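Side-chain contacts in formate-dependent phosphoribosylglycinamide formyltransferase (Mycobacterium tuberculosis H37Rv, PDB 6KHR), which is an enzyme of the ATP-grasp superfamily, modelled as a pair of chains, each with a parallel alpha/beta domain beside mainly antiparallel sheets: residues V29-S34 with R39-A44; P62-R65 with V71-T74; E80-I85 with V102-A107. One frame throughout, in Å; residues are numbered along the deposited sequence.

Interaction 1 (V29-S34 with R39-A44); sequences VMLLGS and RELAIA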
loop_
_atom_site.group_PDB
_atom_site.type_symbol
_atom_site.label_atom_id
_atom_site.label_comp_id
_atom_site.label_asym_id
_atom_site.label_seq_id
_atom_site.Cartn_x
_atom_site.Cartn_y
_atom_site.Cartn_z
ATOM N N VAL A 29 2.707 -6.212 17.828
ATOM C CA VAL A 29 2.471 -7.372 16.983
ATOM C C VAL A 29 3.827 -7.972 16.667
ATOM O O VAL A 29 4.798 -7.243 16.455
ATOM C CB VAL A 29 1.717 -6.992 15.687
ATOM C CG1 VAL A 29 1.334 -8.232 14.888
ATOM C CG2 VAL A 29 0.486 -6.156 15.997
ATOM N N MET A 30 3.904 -9.292 16.650
ATOM C CA MET A 30 5.141 -9.984 16.335
ATOM C C MET A 30 4.911 -10.818 15.086
ATOM O O MET A 30 3.948 -11.582 15.016
ATOM C CB MET A 30 5.609 -10.854 17.508
ATOM C CG MET A 30 6.955 -11.499 17.290
ATOM S SD MET A 30 7.478 -12.583 18.634
ATOM C CE MET A 30 7.873 -11.394 19.909
ATOM N N LEU A 31 5.788 -10.666 14.108
ATOM C CA LEU A 31 5.665 -11.330 12.817
ATOM C C LEU A 31 6.698 -12.446 12.725
ATOM O O LEU A 31 7.903 -12.187 12.672
ATOM C CB LEU A 31 5.852 -10.333 11.680
ATOM C CG LEU A 31 4.830 -9.214 11.510
ATOM C CD1 LEU A 31 5.249 -8.373 10.342
ATOM C CD2 LEU A 31 3.458 -9.780 11.268
ATOM N N LEU A 32 6.227 -13.687 12.692
ATOM C CA LEU A 32 7.097 -14.830 12.434
ATOM C C LEU A 32 7.289 -14.945 10.923
ATOM O O LEU A 32 6.365 -15.324 10.184
ATOM C CB LEU A 32 6.503 -16.101 13.036
ATOM C CG LEU A 32 6.800 -16.445 14.505
ATOM C CD1 LEU A 32 7.200 -15.234 15.339
ATOM C CD2 LEU A 32 5.624 -17.167 15.151
ATOM N N GLY A 33 8.477 -14.593 10.461
ATOM C CA GLY A 33 8.762 -14.494 9.042
ATOM C C GLY A 33 8.971 -13.036 8.679
ATOM O O GLY A 33 8.266 -12.143 9.171
ATOM N N SER A 34 9.968 -12.801 7.846
ATOM C CA SER A 34 10.296 -11.417 7.464
ATOM C C SER A 34 10.598 -11.355 5.984
ATOM O O SER A 34 11.482 -10.633 5.610
ATOM C CB SER A 34 11.441 -10.907 8.231
ATOM O OG SER A 34 11.090 -10.792 9.576
ATOM N N ARG A 39 6.769 -7.461 4.938
ATOM C CA ARG A 39 7.121 -6.046 5.003
ATOM C C ARG A 39 5.903 -5.154 4.795
ATOM O O ARG A 39 5.717 -4.170 5.519
ATOM C CB ARG A 39 8.206 -5.706 3.979
ATOM C CG ARG A 39 8.488 -4.213 3.887
ATOM C CD ARG A 39 9.447 -3.820 2.761
ATOM N NE ARG A 39 9.547 -2.364 2.643
ATOM C CZ ARG A 39 8.870 -1.636 1.755
ATOM N NH1 ARG A 39 8.053 -2.230 0.885
ATOM N NH2 ARG A 39 9.016 -0.316 1.728
ATOM N N GLU A 40 5.064 -5.487 3.822
ATOM C CA GLU A 40 3.884 -4.676 3.558
ATOM C C GLU A 40 2.902 -4.746 4.726
ATOM O O GLU A 40 2.396 -3.717 5.186
ATOM C CB GLU A 40 3.231 -5.131 2.242
ATOM C CG GLU A 40 4.194 -5.223 1.069
ATOM C CD GLU A 40 4.479 -3.868 0.423
ATOM O OE1 GLU A 40 3.601 -2.982 0.500
ATOM O OE2 GLU A 40 5.575 -3.689 -0.160
ATOM N N LEU A 41 2.625 -5.961 5.215
ATOM C CA LEU A 41 1.836 -6.112 6.426
ATOM C C LEU A 41 2.379 -5.234 7.548
ATOM O O LEU A 41 1.606 -4.659 8.325
ATOM C CB LEU A 41 1.809 -7.591 6.858
ATOM C CG LEU A 41 1.088 -7.881 8.180
ATOM C CD1 LEU A 41 -0.315 -7.314 8.136
ATOM C CD2 LEU A 41 1.057 -9.377 8.602
ATOM N N ALA A 42 3.701 -5.096 7.629
ATOM C CA ALA A 42 4.292 -4.341 8.724
ATOM C C ALA A 42 4.043 -2.849 8.548
ATOM O O ALA A 42 3.788 -2.128 9.525
ATOM C CB ALA A 42 5.784 -4.648 8.817
ATOM N N ILE A 43 4.121 -2.370 7.309
ATOM C CA ILE A 43 3.741 -0.994 7.025
ATOM C C ILE A 43 2.287 -0.785 7.406
ATOM O O ILE A 43 1.951 0.139 8.154
ATOM C CB ILE A 43 3.997 -0.669 5.542
ATOM C CG1 ILE A 43 5.492 -0.547 5.264
ATOM C CG2 ILE A 43 3.223 0.570 5.102
ATOM C CD1 ILE A 43 5.825 -0.602 3.768
ATOM N N ALA A 44 1.411 -1.674 6.931
ATOM C CA ALA A 44 -0.013 -1.547 7.220
ATOM C C ALA A 44 -0.253 -1.436 8.718
ATOM O O ALA A 44 -0.936 -0.515 9.174
ATOM C CB ALA A 44 -0.779 -2.726 6.630
#
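Between residues 29-34 and 39-44 the closest CA atoms are those of L31 and A42, 8.2 Å apart, as expected of a helix lying on a sheet with side chains filling the gap. L31 points at the helix and does all the reaching from the strand. Its CG stands beside the backbone N (chi1 -65°), and the fork divides between two helix residues. CD2 of L31 meets CD2 of L41 at 3.6 Å, where the two leucines cross obliquely, while CD1 of L31 approaches CB of A42 at 4.1 Å. L41 takes a different staggered position, its CG anti to the backbone N (chi1 176°), which sends its tip toward the strand. The small A42 leaves room for the L31 branch, and I66 of helix 62-66 also packs on A42. The strand ends at L32, and G33 follows in the loop, with backbone angles that call for glycine; its carbonyl O accepts a hydrogen bond from S38. The helix keeps its polar groups apart from this layer: R39 NH1 forms a salt bridge with E40 OE2 at 3.1 Å, and R39 NH2 is hydrogen-bonded to Q46 OE1 of the second subunit. With three buried apolar side chains and no hydrogen bond across it, the contact depends on shape and exclusion of water, so that strand and helix are joined by apolar side-chain packing within a beta-alpha-beta unit.

Interaction 2 (P62-R65 with V71-T74); sequences PAHR and VVVT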
loop_
_atom_site.group_PDB
_atom_site.type_symbol
_atom_site.label_atom_id
_atom_site.label_comp_id
_atom_site.label_asym_id
_atom_site.label_seq_id
_atom_site.Cartn_x
_atom_site.Cartn_y
_atom_site.Cartn_z
ATOM N N PRO A 62 13.710 -8.724 4.732
ATOM C CA PRO A 62 13.008 -7.506 4.262
ATOM C C PRO A 62 12.237 -6.715 5.316
ATOM O O PRO A 62 12.378 -5.487 5.370
ATOM C CB PRO A 62 12.073 -8.056 3.174
ATOM C CG PRO A 62 12.798 -9.234 2.627
ATOM C CD PRO A 62 13.573 -9.840 3.778
ATOM N N ALA A 63 11.415 -7.370 6.146
ATOM C CA ALA A 63 10.658 -6.624 7.152
ATOM C C ALA A 63 11.532 -6.112 8.294
ATOM O O ALA A 63 11.104 -5.219 9.031
ATOM C CB ALA A 63 9.512 -7.482 7.704
ATOM N N HIS A 64 12.746 -6.652 8.457
ATOM C CA HIS A 64 13.684 -6.121 9.447
ATOM C C HIS A 64 13.976 -4.644 9.222
ATOM O O HIS A 64 14.176 -3.901 10.193
ATOM C CB HIS A 64 15.000 -6.902 9.414
ATOM C CG HIS A 64 14.925 -8.258 10.040
ATOM N ND1 HIS A 64 13.732 -8.849 10.404
ATOM C CD2 HIS A 64 15.896 -9.143 10.376
ATOM C CE1 HIS A 64 13.973 -10.033 10.934
ATOM N NE2 HIS A 64 15.279 -10.236 10.931
ATOM N N ARG A 65 13.999 -4.203 7.959
ATOM C CA ARG A 65 14.500 -2.870 7.629
ATOM C C ARG A 65 13.567 -1.775 8.134
ATOM O O ARG A 65 14.026 -0.711 8.571
ATOM C CB ARG A 65 14.701 -2.745 6.118
ATOM C CG ARG A 65 15.998 -2.036 5.704
ATOM C CD ARG A 65 16.024 -0.545 6.101
ATOM N NE ARG A 65 17.325 -0.126 6.637
ATOM C CZ ARG A 65 17.540 0.261 7.895
ATOM N NH1 ARG A 65 16.540 0.303 8.770
ATOM N NH2 ARG A 65 18.762 0.617 8.282
ATOM N N VAL A 71 14.544 -9.251 15.208
ATOM C CA VAL A 71 14.969 -10.386 16.006
ATOM C C VAL A 71 15.386 -11.497 15.058
ATOM O O VAL A 71 14.717 -11.753 14.055
ATOM C CB VAL A 71 13.858 -10.856 16.974
ATOM C CG1 VAL A 71 14.262 -12.147 17.665
ATOM C CG2 VAL A 71 13.575 -9.781 18.019
ATOM N N VAL A 72 16.505 -12.136 15.374
ATOM C CA VAL A 72 17.023 -13.275 14.632
ATOM C C VAL A 72 16.928 -14.496 15.530
ATOM O O VAL A 72 17.526 -14.525 16.611
ATOM C CB VAL A 72 18.472 -13.040 14.190
ATOM C CG1 VAL A 72 19.092 -14.335 13.717
ATOM C CG2 VAL A 72 18.520 -11.981 13.098
ATOM N N VAL A 73 16.161 -15.494 15.107
ATOM C CA VAL A 73 16.151 -16.782 15.785
ATOM C C VAL A 73 15.855 -17.853 14.758
ATOM O O VAL A 73 15.094 -17.636 13.814
ATOM C CB VAL A 73 15.115 -16.868 16.930
ATOM C CG1 VAL A 73 15.823 -17.016 18.271
ATOM C CG2 VAL A 73 14.182 -15.679 16.904
ATOM N N THR A 74 16.453 -19.021 14.948
ATOM C CA THR A 74 16.032 -20.182 14.178
ATOM C C THR A 74 14.617 -20.502 14.622
ATOM O O THR A 74 14.399 -21.100 15.674
ATOM C CB THR A 74 16.973 -21.357 14.397
ATOM O OG1 THR A 74 18.326 -20.905 14.244
ATOM C CG2 THR A 74 16.693 -22.454 13.377
#
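The imidazole of H64 reaches from helix 62-66 to the end of strand 69-72, where NE2 and CE1 lie near a backbone carbonyl. NE2 of H64 is 3.5 Å from V71 O, and CE1 of H64 is 3.6 Å from the same oxygen; the approach is oblique to the ring, and no hydrogen bond is made. CG2 of V72 lies farther off, 4.3 Å from H64 NE2, a looser van der Waals contact. Since CB of V71 points away from the helix, V71 offers its carbonyl here, while its side chain packs on V84 and L88 of helix 78-88. Strand 51-56, helix 62-66 and strand 69-72 make up a beta-alpha-beta unit of the parallel sheet, and H64 spans from its helix to its second strand. The ring is aimed by a CG set beside the backbone N (chi1 -75°), and it also rests on A54 and D56 of strand 51-56 and on S34. A flat, partly polar ring suits this partly exposed place, where it meets both a carbonyl oxygen and a methyl group. V71 is in turn held by backbone hydrogen bonds to A54 and D56. Farther out, R65 packs on A67 of the second subunit.

Interaction 3 (E80-I85 with V102-A107); sequences ELTAVI and VDALDA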
loop_
_atom_site.group_PDB
_atom_site.type_symbol
_atom_site.label_atom_id
_atom_site.label_comp_id
_atom_site.label_asym_id
_atom_site.label_seq_id
_atom_site.Cartn_x
_atom_site.Cartn_y
_atom_site.Cartn_z
ATOM N N GLU A 80 14.210 -22.286 21.289
ATOM C CA GLU A 80 14.731 -20.961 20.957
ATOM C C GLU A 80 13.615 -19.990 20.602
ATOM O O GLU A 80 13.662 -18.815 20.984
ATOM C CB GLU A 80 15.724 -21.065 19.799
ATOM C CG GLU A 80 17.178 -20.919 20.217
ATOM C CD GLU A 80 18.032 -20.219 19.165
ATOM O OE1 GLU A 80 17.505 -19.896 18.074
ATOM O OE2 GLU A 80 19.232 -19.985 19.435
ATOM N N LEU A 81 12.611 -20.455 19.856
ATOM C CA LEU A 81 11.479 -19.593 19.538
ATOM C C LEU A 81 10.692 -19.234 20.790
ATOM O O LEU A 81 10.310 -18.076 20.984
ATOM C CB LEU A 81 10.568 -20.270 18.514
ATOM C CG LEU A 81 9.338 -19.459 18.112
ATOM C CD1 LEU A 81 9.773 -18.173 17.419
ATOM C CD2 LEU A 81 8.396 -20.285 17.238
ATOM N N THR A 82 10.461 -20.208 21.662
ATOM C CA THR A 82 9.568 -19.974 22.793
ATOM C C THR A 82 10.181 -18.997 23.789
ATOM O O THR A 82 9.468 -18.178 24.381
ATOM C CB THR A 82 9.220 -21.304 23.463
ATOM O OG1 THR A 82 8.620 -22.180 22.498
ATOM C CG2 THR A 82 8.243 -21.084 24.597
ATOM N N ALA A 83 11.496 -19.064 23.985
ATOM C CA ALA A 83 12.148 -18.072 24.834
ATOM C C ALA A 83 11.949 -16.671 24.274
ATOM O O ALA A 83 11.613 -15.737 25.012
ATOM C CB ALA A 83 13.636 -18.390 24.965
ATOM N N VAL A 84 12.134 -16.522 22.957
ATOM C CA VAL A 84 11.986 -15.229 22.293
ATOM C C VAL A 84 10.594 -14.659 22.522
ATOM O O VAL A 84 10.426 -13.448 22.723
ATOM C CB VAL A 84 12.298 -15.374 20.790
ATOM C CG1 VAL A 84 11.627 -14.279 19.982
ATOM C CG2 VAL A 84 13.789 -15.358 20.559
ATOM N N ILE A 85 9.575 -15.514 22.494
ATOM C CA ILE A 85 8.226 -14.995 22.645
ATOM C C ILE A 85 7.967 -14.642 24.102
ATOM O O ILE A 85 7.261 -13.671 24.393
ATOM C CB ILE A 85 7.204 -15.999 22.084
ATOM C CG1 ILE A 85 7.582 -16.383 20.642
ATOM C CG2 ILE A 85 5.814 -15.398 22.077
ATOM C CD1 ILE A 85 6.662 -17.401 19.964
ATOM N N VAL A 102 5.437 -25.422 15.219
ATOM C CA VAL A 102 3.993 -25.428 15.557
ATOM C C VAL A 102 3.888 -25.815 17.022
ATOM O O VAL A 102 2.990 -25.329 17.694
ATOM C CB VAL A 102 3.252 -26.416 14.652
ATOM C CG1 VAL A 102 2.811 -25.731 13.381
ATOM C CG2 VAL A 102 4.147 -27.591 14.317
ATOM N N ASP A 103 4.800 -26.654 17.492
ATOM C CA ASP A 103 4.743 -26.981 18.914
ATOM C C ASP A 103 5.039 -25.759 19.777
ATOM O O ASP A 103 4.398 -25.559 20.816
ATOM C CB ASP A 103 5.713 -28.121 19.237
ATOM C CG ASP A 103 5.356 -29.421 18.514
ATOM O OD1 ASP A 103 4.204 -29.566 18.054
ATOM O OD2 ASP A 103 6.237 -30.300 18.405
ATOM N N ALA A 104 5.993 -24.920 19.361
ATOM C CA ALA A 104 6.253 -23.691 20.105
ATOM C C ALA A 104 5.026 -22.792 20.132
ATOM O O ALA A 104 4.763 -22.124 21.139
ATOM C CB ALA A 104 7.449 -22.949 19.513
ATOM N N LEU A 105 4.255 -22.763 19.040
ATOM C CA LEU A 105 3.062 -21.919 19.009
ATOM C C LEU A 105 1.992 -22.443 19.959
ATOM O O LEU A 105 1.309 -21.656 20.626
ATOM C CB LEU A 105 2.497 -21.827 17.588
ATOM C CG LEU A 105 3.145 -20.912 16.546
ATOM C CD1 LEU A 105 4.301 -20.117 17.115
ATOM C CD2 LEU A 105 3.581 -21.739 15.347
ATOM N N ASP A 106 1.814 -23.764 20.019
ATOM C CA ASP A 106 0.808 -24.310 20.925
ATOM C C ASP A 106 1.217 -24.129 22.382
ATOM O O ASP A 106 0.348 -24.030 23.259
ATOM C CB ASP A 106 0.532 -25.780 20.603
ATOM C CG ASP A 106 -0.815 -25.977 19.908
ATOM O OD1 ASP A 106 -1.810 -25.343 20.336
ATOM O OD2 ASP A 106 -0.881 -26.753 18.928
ATOM N N ALA A 107 2.520 -24.057 22.654
ATOM C CA ALA A 107 2.974 -23.687 23.989
ATOM C C ALA A 107 2.451 -22.311 24.387
ATOM O O ALA A 107 1.898 -22.141 25.479
ATOM C CB ALA A 107 4.502 -23.719 24.052
#
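L81 and T82 meet A104 from helix 78-88 through different first torsions. In L81, CG lies anti to the backbone N (chi1 180°), carrying CD2 to 3.6 Å from A104 CB; the same methyl touches L105 CD1 at 4.1 Å. T82 instead places OG1 beside its own backbone N (chi1 -58°), and this oxygen lies 3.3 Å from A104 CB. That approach is packing, since the hydrogen bond of OG1 is made to A78 O, one turn back in its own helix, which lets a hydroxyl face an apolar neighbour. L105 starts out away from helix 78-88, yet its end swings back to reach L81. A104 is suited to its place by its small methyl group, which allows the backbones to close to 5.7 Å between the CA atoms of T82 and A104. The segment axes pass 9.3 Å apart, their directions 34° from parallel. Away from helix 78-88, the end of D103 forms a salt bridge with R126 of helix 122-129. Helices 78-88 and 102-109 flank strand 92-95 in sequence and pack side by side against a parallel sheet of strand order 3-2-1-4-5, as in Rossmann-like folds.

All three contacts belong to the domain built on the five-stranded parallel sheet. Interactions 1 and 3 are buried and mainly apolar, whereas interaction 2 lies at the surface. Interactions 1 and 2 each join a helix to a strand of the same sheet and touch through S34, whose OG is 3.3 Å from H64 CE1; interaction 3 joins helix to helix. Strand 28-32 serves both layers: L31 meets helix 36-47, while L32 and M30 touch the helix pair of interaction 3. Methyl packing thus fills the layers beside the sheet, whereas the partly exposed H64 can bring a polar ring to a strand carbonyl. Interactions 2 and 3 meet where V73 CG1 packs 3.5 Å from V84 CG2.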